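Local coordinates for LysR family transcriptional regulator (Vibrio vulnificus, PDB 5B7H), which probably acts as a DNA-binding transcription factor of the LysR family and OxyR type, of which this chain is the C-terminal regulatory domain, at residues D33-Q36 with E37-R41; R50-T53 with T54-L58; D110-D113 with E114-F117. The protein carries 1 engineered substitution. One frame throughout, in Å; residues are numbered along the deposited sequence.

Interaction 1: D33-Q36 with E37-R41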
loop_
_atom_site.group_PDB
_atom_site.type_symbol
_atom_site.label_atom_id
_atom_site.label_comp_id
_atom_site.label_asym_id
_atom_site.label_seq_id
_atom_site.Cartn_x
_atom_site.Cartn_y
_atom_site.Cartn_z
ATOM N N ASP A 33 -13.063 0.323 -6.421
ATOM C CA ASP A 33 -14.146 0.507 -7.392
ATOM C C ASP A 33 -14.940 -0.785 -7.548
ATOM O O ASP A 33 -16.180 -0.761 -7.639
ATOM C CB ASP A 33 -13.561 0.879 -8.771
ATOM C CG ASP A 33 -12.751 2.180 -8.775
ATOM O OD1 ASP A 33 -11.735 2.202 -9.532
ATOM O OD2 ASP A 33 -13.136 3.147 -8.071
ATOM N N LEU A 34 -14.230 -1.921 -7.566
ATOM C CA LEU A 34 -14.894 -3.214 -7.690
ATOM C C LEU A 34 -15.867 -3.442 -6.541
ATOM O O LEU A 34 -17.006 -3.862 -6.760
ATOM C CB LEU A 34 -13.839 -4.332 -7.824
ATOM C CG LEU A 34 -14.461 -5.730 -7.938
ATOM C CD1 LEU A 34 -15.354 -5.896 -9.158
ATOM C CD2 LEU A 34 -13.288 -6.804 -7.949
ATOM N N VAL A 35 -15.433 -3.183 -5.303
ATOM C CA VAL A 35 -16.317 -3.415 -4.162
ATOM C C VAL A 35 -17.560 -2.522 -4.243
ATOM O O VAL A 35 -18.673 -2.981 -3.976
ATOM C CB VAL A 35 -15.538 -3.225 -2.846
ATOM C CG1 VAL A 35 -16.495 -3.024 -1.628
ATOM C CG2 VAL A 35 -14.558 -4.386 -2.626
ATOM N N GLN A 36 -17.406 -1.234 -4.600
ATOM C CA GLN A 36 -18.616 -0.431 -4.704
ATOM C C GLN A 36 -19.563 -0.950 -5.783
ATOM O O GLN A 36 -20.784 -0.896 -5.617
ATOM C CB GLN A 36 -18.249 0.998 -5.011
ATOM C CG GLN A 36 -17.472 1.667 -3.890
ATOM C CD GLN A 36 -18.208 1.581 -2.553
ATOM O OE1 GLN A 36 -19.324 2.075 -2.410
ATOM N NE2 GLN A 36 -17.561 0.974 -1.546
ATOM N N GLU A 37 -19.017 -1.451 -6.894
ATOM C CA GLU A 37 -19.883 -1.952 -7.947
ATOM C C GLU A 37 -20.583 -3.246 -7.529
ATOM O O GLU A 37 -21.788 -3.392 -7.737
ATOM C CB GLU A 37 -19.074 -2.155 -9.224
ATOM C CG GLU A 37 -19.895 -2.600 -10.408
ATOM C CD GLU A 37 -20.659 -1.470 -11.086
ATOM O OE1 GLU A 37 -20.910 -0.411 -10.460
ATOM O OE2 GLU A 37 -21.018 -1.661 -12.267
ATOM N N ILE A 38 -19.848 -4.196 -6.937
ATOM C CA ILE A 38 -20.506 -5.440 -6.530
ATOM C C ILE A 38 -21.472 -5.250 -5.364
ATOM O O ILE A 38 -22.499 -5.969 -5.286
ATOM C CB ILE A 38 -19.536 -6.589 -6.281
ATOM C CG1 ILE A 38 -18.692 -6.313 -5.065
ATOM C CG2 ILE A 38 -18.688 -6.888 -7.553
ATOM C CD1 ILE A 38 -17.989 -7.629 -4.641
ATOM N N ASN A 39 -21.228 -4.258 -4.490
ATOM C CA ASN A 39 -22.160 -4.018 -3.395
ATOM C C ASN A 39 -23.564 -3.780 -3.934
ATOM O O ASN A 39 -24.556 -4.226 -3.342
ATOM C CB ASN A 39 -21.701 -2.811 -2.587
ATOM C CG ASN A 39 -20.644 -3.153 -1.545
ATOM O OD1 ASN A 39 -20.310 -4.310 -1.315
ATOM N ND2 ASN A 39 -20.121 -2.105 -0.912
ATOM N N GLN A 40 -23.663 -3.067 -5.054
ATOM C CA GLN A 40 -24.953 -2.750 -5.640
ATOM C C GLN A 40 -25.433 -3.848 -6.581
ATOM O O GLN A 40 -26.586 -4.307 -6.489
ATOM C CB GLN A 40 -24.815 -1.441 -6.391
ATOM C CG GLN A 40 -26.170 -1.056 -7.008
ATOM C CD GLN A 40 -26.108 0.219 -7.762
ATOM O OE1 GLN A 40 -25.330 0.356 -8.704
ATOM N NE2 GLN A 40 -26.943 1.172 -7.371
ATOM N N ARG A 41 -24.553 -4.323 -7.470
ATOM C CA ARG A 41 -24.991 -5.204 -8.539
ATOM C C ARG A 41 -25.100 -6.657 -8.096
ATOM O O ARG A 41 -25.941 -7.406 -8.633
ATOM C CB ARG A 41 -24.053 -5.051 -9.733
ATOM C CG ARG A 41 -24.165 -3.665 -10.364
ATOM C CD ARG A 41 -23.190 -3.497 -11.528
ATOM N NE ARG A 41 -23.236 -4.630 -12.449
ATOM C CZ ARG A 41 -22.458 -4.750 -13.523
ATOM N NH1 ARG A 41 -22.578 -5.819 -14.317
ATOM N NH2 ARG A 41 -21.557 -3.813 -13.790
HETATM O O HOH W 1 -21.259 0.564 -1.304
#
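Gln-36 and Asn-39, one turn apart on helix 27-41, share water 1: it donates to Gln-36 OE1 at 2.7 Å and accepts from Asn-39 ND2 at 2.9 Å. The helix is the connection in the beta-alpha-beta unit made with strands 16-22 and 45-51, and this face of it lies against the second subunit. Asn-39 ND2 also donates to the carbonyl of Ala-157 of that subunit, so both the water and a backbone acceptor fix the rotation of the amide. The Gln-36 side chain bends at its second torsion (chi2 -55°), which curls its amide back beside Asn-39 instead of letting it run straight out. The two amide planes stand almost perpendicular, 81° apart, and meet through the water rather than flat on each other. Asn-39 CG sits close to Val-35 O, at 3.1 Å, while Val-35 CG1 packs against the amide from the previous turn.

On the side facing the domain, Leu-34 and Ile-38 both pack on Leu-47 of strand 45-51. Leu-34 also meets Leu-211 and Val-214, so it is held between the sheet and helix 205-217, whereas Ile-38 touches Asn-158 of the second subunit. Backbone bonds run beneath these side chains, the straightest from Ile-38 N to Leu-34 O, 2.9 Å long with an N-H...O angle of 171°. Of the same pair, the Leu-34 CD1 methyl meets the Ile-38 CG2 methyl at 3.8 Å.

Interaction 2: R50-T53 with T54-L58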
loop_
_atom_site.group_PDB
_atom_site.type_symbol
_atom_site.label_atom_id
_atom_site.label_comp_id
_atom_site.label_asym_id
_atom_site.label_seq_id
_atom_site.Cartn_x
_atom_site.Cartn_y
_atom_site.Cartn_z
ATOM N N ARG A 50 -6.965 -11.057 -0.741
ATOM C CA ARG A 50 -5.562 -11.287 -0.403
ATOM C C ARG A 50 -4.678 -10.462 -1.308
ATOM O O ARG A 50 -4.852 -10.488 -2.534
ATOM C CB ARG A 50 -5.256 -12.776 -0.640
ATOM C CG ARG A 50 -3.781 -13.111 -0.704
ATOM C CD ARG A 50 -3.152 -13.194 0.634
ATOM N NE ARG A 50 -3.959 -14.051 1.496
ATOM C CZ ARG A 50 -3.993 -15.394 1.458
ATOM N NH1 ARG A 50 -3.235 -16.094 0.586
ATOM N NH2 ARG A 50 -4.817 -16.046 2.298
ATOM N N GLU A 51 -3.761 -9.688 -0.735
ATOM C CA GLU A 51 -2.800 -8.921 -1.505
ATOM C C GLU A 51 -1.441 -9.594 -1.358
ATOM O O GLU A 51 -0.977 -9.857 -0.235
ATOM C CB GLU A 51 -2.763 -7.465 -1.011
ATOM C CG GLU A 51 -1.755 -6.640 -1.790
ATOM C CD GLU A 51 -1.755 -5.155 -1.396
ATOM O OE1 GLU A 51 -0.626 -4.604 -1.292
ATOM O OE2 GLU A 51 -2.824 -4.574 -1.168
ATOM N N ASP A 52 -0.788 -9.865 -2.492
ATOM C CA ASP A 52 0.499 -10.569 -2.422
ATOM C C ASP A 52 1.159 -10.408 -3.788
ATOM O O ASP A 52 0.527 -9.937 -4.738
ATOM C CB ASP A 52 0.365 -12.061 -2.028
ATOM C CG ASP A 52 1.580 -12.614 -1.234
ATOM O OD1 ASP A 52 1.376 -13.635 -0.512
ATOM O OD2 ASP A 52 2.735 -12.059 -1.338
ATOM N N THR A 53 2.442 -10.825 -3.845
ATOM C CA THR A 53 3.252 -10.824 -5.071
ATOM C C THR A 53 2.661 -11.816 -6.076
ATOM O O THR A 53 2.046 -12.802 -5.681
ATOM C CB THR A 53 4.695 -11.361 -4.743
ATOM O OG1 THR A 53 4.751 -12.825 -4.518
ATOM C CG2 THR A 53 5.230 -10.776 -3.653
ATOM N N THR A 54 2.957 -11.595 -7.370
ATOM C CA THR A 54 2.454 -12.502 -8.423
ATOM C C THR A 54 2.789 -13.970 -8.142
ATOM O O THR A 54 1.908 -14.837 -8.188
ATOM C CB THR A 54 3.000 -12.079 -9.792
ATOM O OG1 THR A 54 2.506 -10.790 -10.118
ATOM C CG2 THR A 54 2.564 -13.048 -10.904
ATOM N N THR A 55 4.053 -14.271 -7.846
ATOM C CA THR A 55 4.401 -15.663 -7.652
ATOM C C THR A 55 3.666 -16.264 -6.464
ATOM O O THR A 55 3.230 -17.423 -6.516
ATOM C CB THR A 55 5.923 -15.794 -7.511
ATOM O OG1 THR A 55 6.545 -15.271 -8.702
ATOM C CG2 THR A 55 6.349 -17.255 -7.294
ATOM N N ASN A 56 3.559 -15.515 -5.355
ATOM C CA ASN A 56 2.863 -16.032 -4.182
ATOM C C ASN A 56 1.376 -16.236 -4.464
ATOM O O ASN A 56 0.749 -17.202 -3.980
ATOM C CB ASN A 56 3.071 -15.087 -2.989
ATOM C CG ASN A 56 4.490 -15.182 -2.414
ATOM O OD1 ASN A 56 5.190 -16.167 -2.643
ATOM N ND2 ASN A 56 4.922 -14.140 -1.687
ATOM N N LEU A 57 0.783 -15.318 -5.237
ATOM C CA LEU A 57 -0.635 -15.481 -5.553
ATOM C C LEU A 57 -0.857 -16.708 -6.417
ATOM O O LEU A 57 -1.853 -17.424 -6.234
ATOM C CB LEU A 57 -1.175 -14.252 -6.290
ATOM C CG LEU A 57 -1.273 -12.956 -5.468
ATOM C CD1 LEU A 57 -1.702 -11.795 -6.378
ATOM C CD2 LEU A 57 -2.259 -13.170 -4.315
ATOM N N LEU A 58 0.032 -16.937 -7.386
ATOM C CA LEU A 58 -0.129 -18.116 -8.247
ATOM C C LEU A 58 -0.019 -19.419 -7.434
ATOM O O LEU A 58 -0.771 -20.383 -7.670
ATOM C CB LEU A 58 0.889 -18.062 -9.411
ATOM C CG LEU A 58 0.444 -17.065 -10.513
ATOM C CD1 LEU A 58 1.666 -16.779 -11.407
ATOM C CD2 LEU A 58 -0.747 -17.624 -11.330
#
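Asp-52 and Leu-57 have their CA atoms 5.9 Å apart where the chain runs out of strand 45-51 and winds into helix 54-62. Thr-53, still extended with psi 157°, is the last residue before the helix. Its carbonyl already takes the first i to i+4 bond, Leu-57 N to Thr-53 O at 2.9 Å. Thr-53 is the N-cap residue, and its OG1 makes the capping bond: the hydroxyl lies between its own backbone N and carbonyl carbon (chi1 74°), which aims it down at the first turn, and there Thr-53 OG1 accepts from Asn-56 N at 3.1 Å.

The Asp-52 carboxylate adds a second polar clasp. One oxygen, Asp-52 OD2, accepts from Asn-56 ND2 at 3.0 Å and from Thr-53 N at 2.8 Å, both arriving from the same face of the carboxylate. The amide donor comes in from above that plane, although OD2 lies in the plane of the Asn-56 amide. Lying beside the start of a helix, the carboxylate is probably stabilised in its charged form by the helix dipole.

This is the turn into the beta-alpha-beta crossover from strand 45-51 through helix 54-62 to strand 68-73, in the periplasmic-binding-protein-like fold of LysR regulatory domains. Thr-54, on the first turn, lies near a bound sulfate, probably from the crystallisation liquor.

Leu-57 turns inward toward Leu-69 and Leu-71 of strand 68-73. Leu-57 CD1 rests 3.3 Å from Asp-52 O, and CD2 reaches Asp-52 CB. The same methyl meets the aliphatic part of Arg-50, whose CG is 3.9 Å from Leu-57 CD2, the two side chains running antiparallel alongside one another.

Interaction 3: D110-D113 with E114-F117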
loop_
_atom_site.group_PDB
_atom_site.type_symbol
_atom_site.label_atom_id
_atom_site.label_comp_id
_atom_site.label_asym_id
_atom_site.label_seq_id
_atom_site.Cartn_x
_atom_site.Cartn_y
_atom_site.Cartn_z
ATOM N N ASP A 110 18.852 11.535 -22.499
ATOM C CA ASP A 110 19.144 12.849 -21.941
ATOM C C ASP A 110 18.973 12.922 -20.429
ATOM O O ASP A 110 19.356 13.944 -19.834
ATOM C CB ASP A 110 18.252 13.917 -22.589
ATOM C CG ASP A 110 18.565 14.127 -24.065
ATOM O OD1 ASP A 110 17.647 14.587 -24.783
ATOM O OD2 ASP A 110 19.715 13.852 -24.504
ATOM N N LEU A 111 18.431 11.872 -19.801
ATOM C CA LEU A 111 18.288 11.851 -18.354
ATOM C C LEU A 111 19.661 11.604 -17.740
ATOM O O LEU A 111 20.533 11.026 -18.377
ATOM C CB LEU A 111 17.393 10.691 -17.936
ATOM C CG LEU A 111 15.947 10.755 -18.394
ATOM C CD1 LEU A 111 15.245 9.486 -17.873
ATOM C CD2 LEU A 111 15.265 12.008 -17.840
ATOM N N PRO A 112 19.870 12.005 -16.490
ATOM C CA PRO A 112 21.121 11.642 -15.825
ATOM C C PRO A 112 21.163 10.136 -15.591
ATOM O O PRO A 112 20.126 9.484 -15.438
ATOM C CB PRO A 112 21.040 12.385 -14.487
ATOM C CG PRO A 112 19.998 13.436 -14.670
ATOM C CD PRO A 112 19.015 12.859 -15.643
ATOM N N ASP A 113 22.382 9.593 -15.558
ATOM C CA ASP A 113 22.548 8.213 -15.106
ATOM C C ASP A 113 21.924 8.043 -13.721
ATOM O O ASP A 113 21.937 8.971 -12.912
ATOM C CB ASP A 113 24.041 7.892 -15.015
ATOM C CG ASP A 113 24.677 7.709 -16.387
ATOM O OD1 ASP A 113 25.917 7.537 -16.437
ATOM O OD2 ASP A 113 23.948 7.723 -17.409
ATOM N N GLU A 114 21.340 6.848 -13.473
ATOM C CA GLU A 114 20.777 6.487 -12.162
ATOM C C GLU A 114 19.629 7.401 -11.750
ATOM O O GLU A 114 19.360 7.563 -10.556
ATOM C CB GLU A 114 21.818 6.483 -11.030
ATOM C CG GLU A 114 23.089 5.746 -11.353
ATOM C CD GLU A 114 23.959 5.436 -10.130
ATOM O OE1 GLU A 114 24.829 4.548 -10.250
ATOM O OE2 GLU A 114 23.771 6.046 -9.057
ATOM N N SER A 115 18.905 7.986 -12.694
ATOM C CA SER A 115 17.778 8.846 -12.317
ATOM C C SER A 115 16.431 8.150 -12.326
ATOM O O SER A 115 15.448 8.745 -11.875
ATOM C CB SER A 115 17.718 10.084 -13.217
ATOM O OG SER A 115 17.534 9.692 -14.590
ATOM N N VAL A 116 16.344 6.934 -12.849
ATOM C CA VAL A 116 15.073 6.216 -12.940
ATOM C C VAL A 116 15.004 5.229 -11.789
ATOM O O VAL A 116 15.820 4.303 -11.719
ATOM C CB VAL A 116 14.953 5.488 -14.285
ATOM C CG1 VAL A 116 13.642 4.686 -14.304
ATOM C CG2 VAL A 116 15.012 6.484 -15.379
ATOM N N PHE A 117 14.041 5.401 -10.888
ATOM C CA PHE A 117 13.878 4.495 -9.754
ATOM C C PHE A 117 12.807 3.463 -10.107
ATOM O O PHE A 117 11.813 3.786 -10.777
ATOM C CB PHE A 117 13.451 5.278 -8.489
ATOM C CG PHE A 117 14.572 6.053 -7.855
ATOM C CD1 PHE A 117 15.223 5.521 -6.723
ATOM C CD2 PHE A 117 15.058 7.249 -8.430
ATOM C CE1 PHE A 117 16.275 6.237 -6.096
ATOM C CE2 PHE A 117 16.111 7.971 -7.831
ATOM C CZ PHE A 117 16.726 7.451 -6.669
#
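Leu-111 comes first. Leu-111 CB passes 3.5 Å from Ser-115 OG, and farther out Leu-111 CD1 meets Val-116 CG2 at 3.9 Å, the two side chains crossing at about a right angle. Next along, Pro-112 supplies the acceptor: Ser-115 OG donates to Pro-112 O at 2.7 Å, with its oxygen 16° out of the carbonyl plane. With chi1 at 61°, the Ser-115 hydroxyl folds back over its own main chain toward the proline carbonyl, and Pro-112 CD also touches it. Ser-115 N makes a weak bond to the same acceptor, Pro-112 O, 3.4 Å long.

Together these close a type II beta turn from Pro-112 to Ser-115, in the loop between strand 81-95 and helix 124-132. Asp-113 and Glu-114 occupy its two corners, Glu-114 with a positive phi of 62°. Asp-113 OD2 forms a salt bridge with Lys-140 NZ, which also donates to Leu-111 O, so one lysine ties both the entry and the corner of the turn.

How the interactions relate
All three contacts are local, and their centres lie between 23 and 41 Å apart. Interactions 1 and 2 belong to neighbouring elements: helix 27-41 is followed in the chain by strand 45-51, from whose end interaction 2 starts, and both touch the second subunit. Interaction 3 sits far off, across the chain's centre from interaction 1, in an irregular loop. Interactions 1 and 3 are partly buried, whereas interaction 2 is a surface contact in which Leu-57 is the one buried residue that touches. Chemistry follows place: a water bridge and apolar packing along a helix with one face on the dimer interface, side-chain capping where a helix begins, and a hydroxyl closing a beta turn within an irregular loop.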